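Local coordinates for uncharacterized protein (Bacteroides uniformis ATCC 8492, PDB 4Q68) that probably acts as an N-acetylmuramoyl-L-alanine amidase of the NlpC/P60 class, splitting the peptide from the sugar in bacterial cell-wall fragments, at residues D82-W94 / I120-L133. Sequence-based numbering, arbitrary orientation. Where two conformers were deposited one is given.
Sequences DGYTSRLHYIADW and ISYMSSHPQLYKQL. With NAG (2-acetamido-2-deoxy-beta-D-glucopyranose), chain B.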
loop_
_atom_site.group_PDB
_atom_site.type_symbol
_atom_site.label_atom_id
_atom_site.label_comp_id
_atom_site.label_asym_id
_atom_site.label_seq_id
_atom_site.Cartn_x
_atom_site.Cartn_y
_atom_site.Cartn_z
ATOM N N ASP A 82 -13.472 -9.994 9.633
ATOM C CA ASP A 82 -13.556 -11.354 10.184
ATOM C C ASP A 82 -12.196 -11.762 10.701
ATOM O O ASP A 82 -11.498 -12.580 10.104
ATOM C CB ASP A 82 -14.069 -12.361 9.149
ATOM C CG ASP A 82 -14.158 -13.783 9.700
ATOM O OD1 ASP A 82 -14.124 -13.955 10.934
ATOM O OD2 ASP A 82 -14.228 -14.733 8.896
ATOM N N GLY A 83 -11.808 -11.141 11.799
ATOM C CA GLY A 83 -10.574 -11.472 12.468
ATOM C C GLY A 83 -9.345 -10.824 11.860
ATOM O O GLY A 83 -9.375 -10.195 10.801
ATOM N N TYR A 84 -8.225 -11.006 12.541
ATOM C CA TYR A 84 -6.953 -10.430 12.118
ATOM C C TYR A 84 -6.615 -10.798 10.677
ATOM O O TYR A 84 -6.080 -9.977 9.927
ATOM C CB TYR A 84 -5.863 -10.928 13.043
ATOM C CG TYR A 84 -4.460 -10.461 12.709
ATOM C CD1 TYR A 84 -4.065 -9.152 12.938
ATOM C CD2 TYR A 84 -3.513 -11.346 12.197
ATOM C CE1 TYR A 84 -2.760 -8.740 12.678
ATOM C CE2 TYR A 84 -2.212 -10.953 11.938
ATOM C CZ TYR A 84 -1.844 -9.654 12.170
ATOM O OH TYR A 84 -0.552 -9.283 11.907
ATOM N N THR A 85 -6.889 -12.042 10.295
ATOM C CA THR A 85 -6.469 -12.500 8.983
ATOM C C THR A 85 -7.359 -12.026 7.831
ATOM O O THR A 85 -7.011 -12.250 6.672
ATOM C CB THR A 85 -6.312 -14.024 8.934
ATOM O OG1 THR A 85 -7.575 -14.662 9.155
ATOM C CG2 THR A 85 -5.329 -14.494 10.007
ATOM N N SER A 86 -8.476 -11.360 8.145
ATOM C CA SER A 86 -9.291 -10.716 7.108
ATOM C C SER A 86 -8.717 -9.373 6.660
ATOM O O SER A 86 -9.112 -8.853 5.627
ATOM C CB SER A 86 -10.735 -10.518 7.580
ATOM O OG SER A 86 -10.837 -9.575 8.636
ATOM N N ARG A 87 -7.812 -8.796 7.447
ATOM C CA ARG A 87 -7.124 -7.574 7.041
ATOM C C ARG A 87 -6.155 -7.931 5.921
ATOM O O ARG A 87 -5.497 -8.966 5.974
ATOM C CB ARG A 87 -6.368 -6.964 8.223
ATOM C CG ARG A 87 -6.142 -5.482 8.078
ATOM C CD ARG A 87 -5.077 -4.936 8.984
ATOM N NE ARG A 87 -5.335 -5.237 10.390
ATOM C CZ ARG A 87 -4.407 -5.188 11.335
ATOM N NH1 ARG A 87 -3.166 -4.825 11.044
ATOM N NH2 ARG A 87 -4.717 -5.513 12.584
ATOM N N LEU A 88 -6.049 -7.071 4.918
ATOM C CA LEU A 88 -5.231 -7.353 3.739
ATOM C C LEU A 88 -3.775 -6.950 3.984
ATOM O O LEU A 88 -3.251 -5.975 3.444
ATOM C CB LEU A 88 -5.835 -6.663 2.527
ATOM C CG LEU A 88 -7.192 -7.237 2.140
ATOM C CD1 LEU A 88 -8.014 -6.233 1.335
ATOM C CD2 LEU A 88 -7.033 -8.531 1.365
ATOM N N HIS A 89 -3.112 -7.761 4.797
ATOM C CA HIS A 89 -1.743 -7.494 5.226
ATOM C C HIS A 89 -0.748 -7.445 4.076
ATOM O O HIS A 89 0.164 -6.625 4.087
ATOM C CB HIS A 89 -1.265 -8.570 6.191
ATOM C CG HIS A 89 -2.085 -8.657 7.427
ATOM N ND1 HIS A 89 -2.067 -7.673 8.382
ATOM C CD2 HIS A 89 -2.978 -9.584 7.840
ATOM C CE1 HIS A 89 -2.892 -8.015 9.353
ATOM N NE2 HIS A 89 -3.464 -9.164 9.048
ATOM N N TYR A 90 -0.890 -8.353 3.118
ATOM C CA TYR A 90 0.028 -8.403 1.994
ATOM C C TYR A 90 -0.472 -7.507 0.876
ATOM O O TYR A 90 -1.634 -7.604 0.464
ATOM C CB TYR A 90 0.206 -9.827 1.500
ATOM C CG TYR A 90 0.934 -10.735 2.447
ATOM C CD1 TYR A 90 2.272 -10.520 2.754
ATOM C CD2 TYR A 90 0.306 -11.842 3.010
ATOM C CE1 TYR A 90 2.958 -11.376 3.590
ATOM C CE2 TYR A 90 0.995 -12.714 3.836
ATOM C CZ TYR A 90 2.326 -12.484 4.110
ATOM O OH TYR A 90 3.057 -13.361 4.877
ATOM N N ILE A 91 0.402 -6.656 0.360
ATOM C CA ILE A 91 -0.031 -5.688 -0.616
ATOM C C ILE A 91 -0.468 -6.339 -1.928
ATOM O O ILE A 91 -1.394 -5.851 -2.560
ATOM C CB ILE A 91 1.002 -4.559 -0.772
ATOM C CG1 ILE A 91 1.216 -3.865 0.585
ATOM C CG2 ILE A 91 0.552 -3.552 -1.833
ATOM C CD1 ILE A 91 -0.069 -3.442 1.316
ATOM N N ALA A 92 0.101 -7.478 -2.317
ATOM C CA ALA A 92 -0.427 -8.158 -3.512
ATOM C C ALA A 92 -1.908 -8.468 -3.319
ATOM O O ALA A 92 -2.705 -8.363 -4.246
ATOM C CB ALA A 92 0.335 -9.438 -3.809
ATOM N N ASP A 93 -2.272 -8.885 -2.106
ATOM C CA ASP A 93 -3.658 -9.250 -1.769
ATOM C C ASP A 93 -4.551 -8.004 -1.719
ATOM O O ASP A 93 -5.680 -8.009 -2.211
ATOM C CB ASP A 93 -3.634 -9.962 -0.415
ATOM C CG ASP A 93 -4.801 -10.908 -0.185
ATOM O OD1 ASP A 93 -5.613 -11.174 -1.100
ATOM O OD2 ASP A 93 -4.852 -11.415 0.956
ATOM N N TRP A 94 -4.018 -6.934 -1.135
ATOM C CA TRP A 94 -4.665 -5.621 -1.075
ATOM C C TRP A 94 -4.977 -5.111 -2.491
ATOM O O TRP A 94 -6.075 -4.631 -2.752
ATOM C CB TRP A 94 -3.722 -4.690 -0.310
ATOM C CG TRP A 94 -4.210 -3.337 0.085
ATOM C CD1 TRP A 94 -4.708 -2.992 1.306
ATOM C CD2 TRP A 94 -4.121 -2.125 -0.671
ATOM N NE1 TRP A 94 -4.961 -1.649 1.352
ATOM C CE2 TRP A 94 -4.596 -1.087 0.157
ATOM C CE3 TRP A 94 -3.663 -1.810 -1.958
ATOM C CZ2 TRP A 94 -4.646 0.238 -0.271
ATOM C CZ3 TRP A 94 -3.706 -0.481 -2.371
ATOM C CH2 TRP A 94 -4.200 0.518 -1.532
ATOM N N ILE A 120 5.268 -15.421 -1.300
ATOM C CA ILE A 120 4.795 -14.755 -0.102
ATOM C C ILE A 120 4.634 -15.769 1.009
ATOM O O ILE A 120 3.914 -16.747 0.879
ATOM C CB ILE A 120 3.490 -13.977 -0.397
ATOM C CG1 ILE A 120 3.757 -12.840 -1.399
ATOM C CG2 ILE A 120 2.900 -13.433 0.882
ATOM C CD1 ILE A 120 2.508 -12.113 -1.905
ATOM N N SER A 121 5.334 -15.516 2.109
ATOM C CA SER A 121 5.363 -16.410 3.263
ATOM C C SER A 121 5.901 -15.772 4.545
ATOM O O SER A 121 6.062 -16.464 5.543
ATOM C CB SER A 121 6.207 -17.653 2.958
ATOM O OG SER A 121 7.544 -17.283 2.723
ATOM N N TYR A 122 6.192 -14.467 4.542
ATOM C CA TYR A 122 6.940 -13.864 5.660
ATOM C C TYR A 122 6.227 -14.013 6.999
ATOM O O TYR A 122 6.848 -14.342 8.010
ATOM C CB TYR A 122 7.208 -12.391 5.358
ATOM C CG TYR A 122 8.131 -11.731 6.327
ATOM C CD1 TYR A 122 7.657 -11.168 7.494
ATOM C CD2 TYR A 122 9.493 -11.657 6.073
ATOM C CE1 TYR A 122 8.513 -10.554 8.398
ATOM C CE2 TYR A 122 10.362 -11.050 6.975
ATOM C CZ TYR A 122 9.862 -10.507 8.136
ATOM O OH TYR A 122 10.691 -9.886 9.047
HETATM N N MSE A 123 4.932 -13.727 7.035
HETATM C CA MSE A 123 4.229 -13.672 8.307
HETATM C C MSE A 123 4.137 -15.037 8.975
HETATM O O MSE A 123 4.454 -15.165 10.156
HETATM C CB MSE A 123 2.846 -13.063 8.121
HETATM C CG MSE A 123 2.900 -11.618 7.653
HETATM SE SE MSE A 123 1.157 -10.837 7.361
HETATM C CE MSE A 123 0.636 -10.552 9.194
ATOM N N SER A 124 3.720 -16.062 8.239
ATOM C CA SER A 124 3.651 -17.389 8.844
ATOM C C SER A 124 5.036 -17.933 9.168
ATOM O O SER A 124 5.184 -18.742 10.074
ATOM C CB SER A 124 2.899 -18.387 7.983
ATOM O OG SER A 124 3.648 -18.743 6.851
ATOM N N SER A 125 6.050 -17.502 8.431
ATOM C CA SER A 125 7.432 -17.915 8.675
ATOM C C SER A 125 8.019 -17.282 9.925
ATOM O O SER A 125 8.966 -17.805 10.510
ATOM C CB SER A 125 8.323 -17.552 7.484
ATOM O OG SER A 125 7.997 -18.349 6.354
ATOM N N HIS A 126 7.478 -16.127 10.307
ATOM C CA HIS A 126 8.007 -15.326 11.413
ATOM C C HIS A 126 6.888 -14.873 12.349
ATOM O O HIS A 126 6.705 -13.683 12.578
ATOM C CB HIS A 126 8.778 -14.130 10.851
ATOM C CG HIS A 126 9.914 -14.539 9.971
ATOM N ND1 HIS A 126 10.962 -15.304 10.441
ATOM C CD2 HIS A 126 10.160 -14.331 8.658
ATOM C CE1 HIS A 126 11.803 -15.546 9.459
ATOM N NE2 HIS A 126 11.351 -14.959 8.370
ATOM N N PRO A 127 6.140 -15.831 12.903
ATOM C CA PRO A 127 4.937 -15.466 13.665
ATOM C C PRO A 127 5.244 -14.725 14.965
ATOM O O PRO A 127 4.380 -14.031 15.494
ATOM C CB PRO A 127 4.279 -16.821 13.940
ATOM C CG PRO A 127 5.421 -17.793 13.934
ATOM C CD PRO A 127 6.333 -17.294 12.856
ATOM N N GLN A 128 6.468 -14.867 15.462
ATOM C CA GLN A 128 6.880 -14.172 16.676
ATOM C C GLN A 128 6.815 -12.661 16.527
ATOM O O GLN A 128 6.785 -11.944 17.527
ATOM C CB GLN A 128 8.311 -14.539 17.054
ATOM C CG GLN A 128 8.583 -16.028 17.169
ATOM C CD GLN A 128 9.160 -16.651 15.894
ATOM O OE1 GLN A 128 8.953 -16.175 14.775
ATOM N NE2 GLN A 128 9.867 -17.753 16.069
ATOM N N LEU A 129 6.837 -12.180 15.284
ATOM C CA LEU A 129 6.853 -10.763 15.005
ATOM C C LEU A 129 5.465 -10.116 14.973
ATOM O O LEU A 129 5.385 -8.902 14.803
ATOM C CB LEU A 129 7.569 -10.520 13.682
ATOM C CG LEU A 129 8.968 -11.118 13.560
ATOM C CD1 LEU A 129 9.581 -10.748 12.234
ATOM C CD2 LEU A 129 9.861 -10.698 14.708
ATOM N N TYR A 130 4.400 -10.905 15.140
ATOM C CA TYR A 130 3.023 -10.409 15.045
ATOM C C TYR A 130 2.229 -10.940 16.213
ATOM O O TYR A 130 2.072 -12.145 16.372
ATOM C CB TYR A 130 2.369 -10.838 13.729
ATOM C CG TYR A 130 3.227 -10.477 12.563
ATOM C CD1 TYR A 130 3.177 -9.204 12.016
ATOM C CD2 TYR A 130 4.163 -11.373 12.066
ATOM C CE1 TYR A 130 4.007 -8.850 10.972
ATOM C CE2 TYR A 130 4.988 -11.034 11.023
ATOM C CZ TYR A 130 4.914 -9.773 10.483
ATOM O OH TYR A 130 5.740 -9.430 9.455
ATOM N N LYS A 131 1.719 -10.027 17.023
ATOM C CA LYS A 131 1.017 -10.399 18.242
ATOM C C LYS A 131 -0.116 -11.397 18.001
ATOM O O LYS A 131 -0.299 -12.330 18.775
ATOM C CB LYS A 131 0.478 -9.132 18.905
ATOM C CG LYS A 131 -0.220 -9.352 20.219
ATOM C CD LYS A 131 -0.478 -8.031 20.944
ATOM C CE LYS A 131 -1.414 -7.070 20.171
ATOM N NZ LYS A 131 -1.704 -5.788 20.934
ATOM N N GLN A 132 -0.852 -11.202 16.913
ATOM C CA GLN A 132 -2.036 -12.001 16.610
ATOM C C GLN A 132 -1.703 -13.319 15.911
ATOM O O GLN A 132 -2.616 -14.079 15.587
ATOM C CB GLN A 132 -3.004 -11.183 15.754
ATOM C CG GLN A 132 -3.484 -9.900 16.413
ATOM C CD GLN A 132 -2.706 -8.668 15.992
ATOM O OE1 GLN A 132 -1.491 -8.721 15.808
ATOM N NE2 GLN A 132 -3.391 -7.541 15.901
ATOM N N LEU A 133 -0.417 -13.553 15.646
ATOM C CA LEU A 133 0.043 -14.850 15.154
ATOM C C LEU A 133 0.795 -15.667 16.192
ATOM O O LEU A 133 0.685 -16.884 16.208
ATOM C CB LEU A 133 0.930 -14.690 13.918
ATOM C CG LEU A 133 0.302 -13.974 12.715
ATOM C CD1 LEU A 133 1.254 -14.023 11.540
ATOM C CD2 LEU A 133 -1.051 -14.564 12.360
HETATM C C1 NAG B . 1.628 -3.671 6.798
HETATM C C2 NAG B . 1.361 -4.979 7.529
HETATM C C3 NAG B . -0.093 -5.077 7.981
HETATM C C4 NAG B . -0.578 -3.776 8.617
HETATM C C5 NAG B . -0.170 -2.553 7.804
HETATM C C6 NAG B . -0.570 -1.281 8.539
HETATM C C7 NAG B . 2.783 -6.905 6.976
HETATM C C8 NAG B . 3.035 -8.082 6.094
HETATM N N2 NAG B . 1.723 -6.136 6.711
HETATM O O1 NAG B . 3.001 -3.582 6.562
HETATM O O3 NAG B . -0.169 -6.090 8.952
HETATM O O4 NAG B . -1.972 -3.803 8.809
HETATM O O5 NAG B . 1.226 -2.571 7.592
HETATM O O6 NAG B . 0.069 -1.221 9.791
HETATM O O7 NAG B . 3.563 -6.705 7.901
#
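M123, a selenomethionine, reaches from helix 122-125 into a corner formed by Y90, H89 and Y84. Its CB packs 3.3 Å from Y90 OH, and that oxygen accepts a hydrogen bond from the M123 backbone N at 2.9 Å, fairly straight (163°), and is hydrogen-bonded to E147. CG runs on past Y90 OH and CZ. SE then sits over one face of the Y90 ring, 4.2 Å from the centroid, a Met-aromatic contact; I120 CG2 presses on the opposite face, 3.3 Å from the centroid, so the ring is held between the two side chains. SE also meets C8 of the N-acetylglucosamine at 3.6 Å. A bend at the last torsion (chi3 76°) swings CE over the H89 face, with Y84 OH 3.2 Å away. In this papain-like (clan CA) amidase, the contact joins the loop leading into helix 91-100 to the short helices 122-125 and 131-134. R87 NH1 and H89 ND1 donate to O4 and O3 of the sugar, R87 also pairing with E25 and E30. The Y84 ring lies between H89 NE2 and Q132, whose CB is 3.5 Å from the centroid and whose amide stacks at 27°, its NE2 bonded to E25; L133 CD2 packs against Y84 CE2. Replacing Y84 with an alanine would probably leave the Q132 amide without its stacking surface and open a gap beside M123 CE and L133 CD2. H89 NE2 donates to Y84 O, which, with the ND1 bond to O3, helps set the imidazole's rotation.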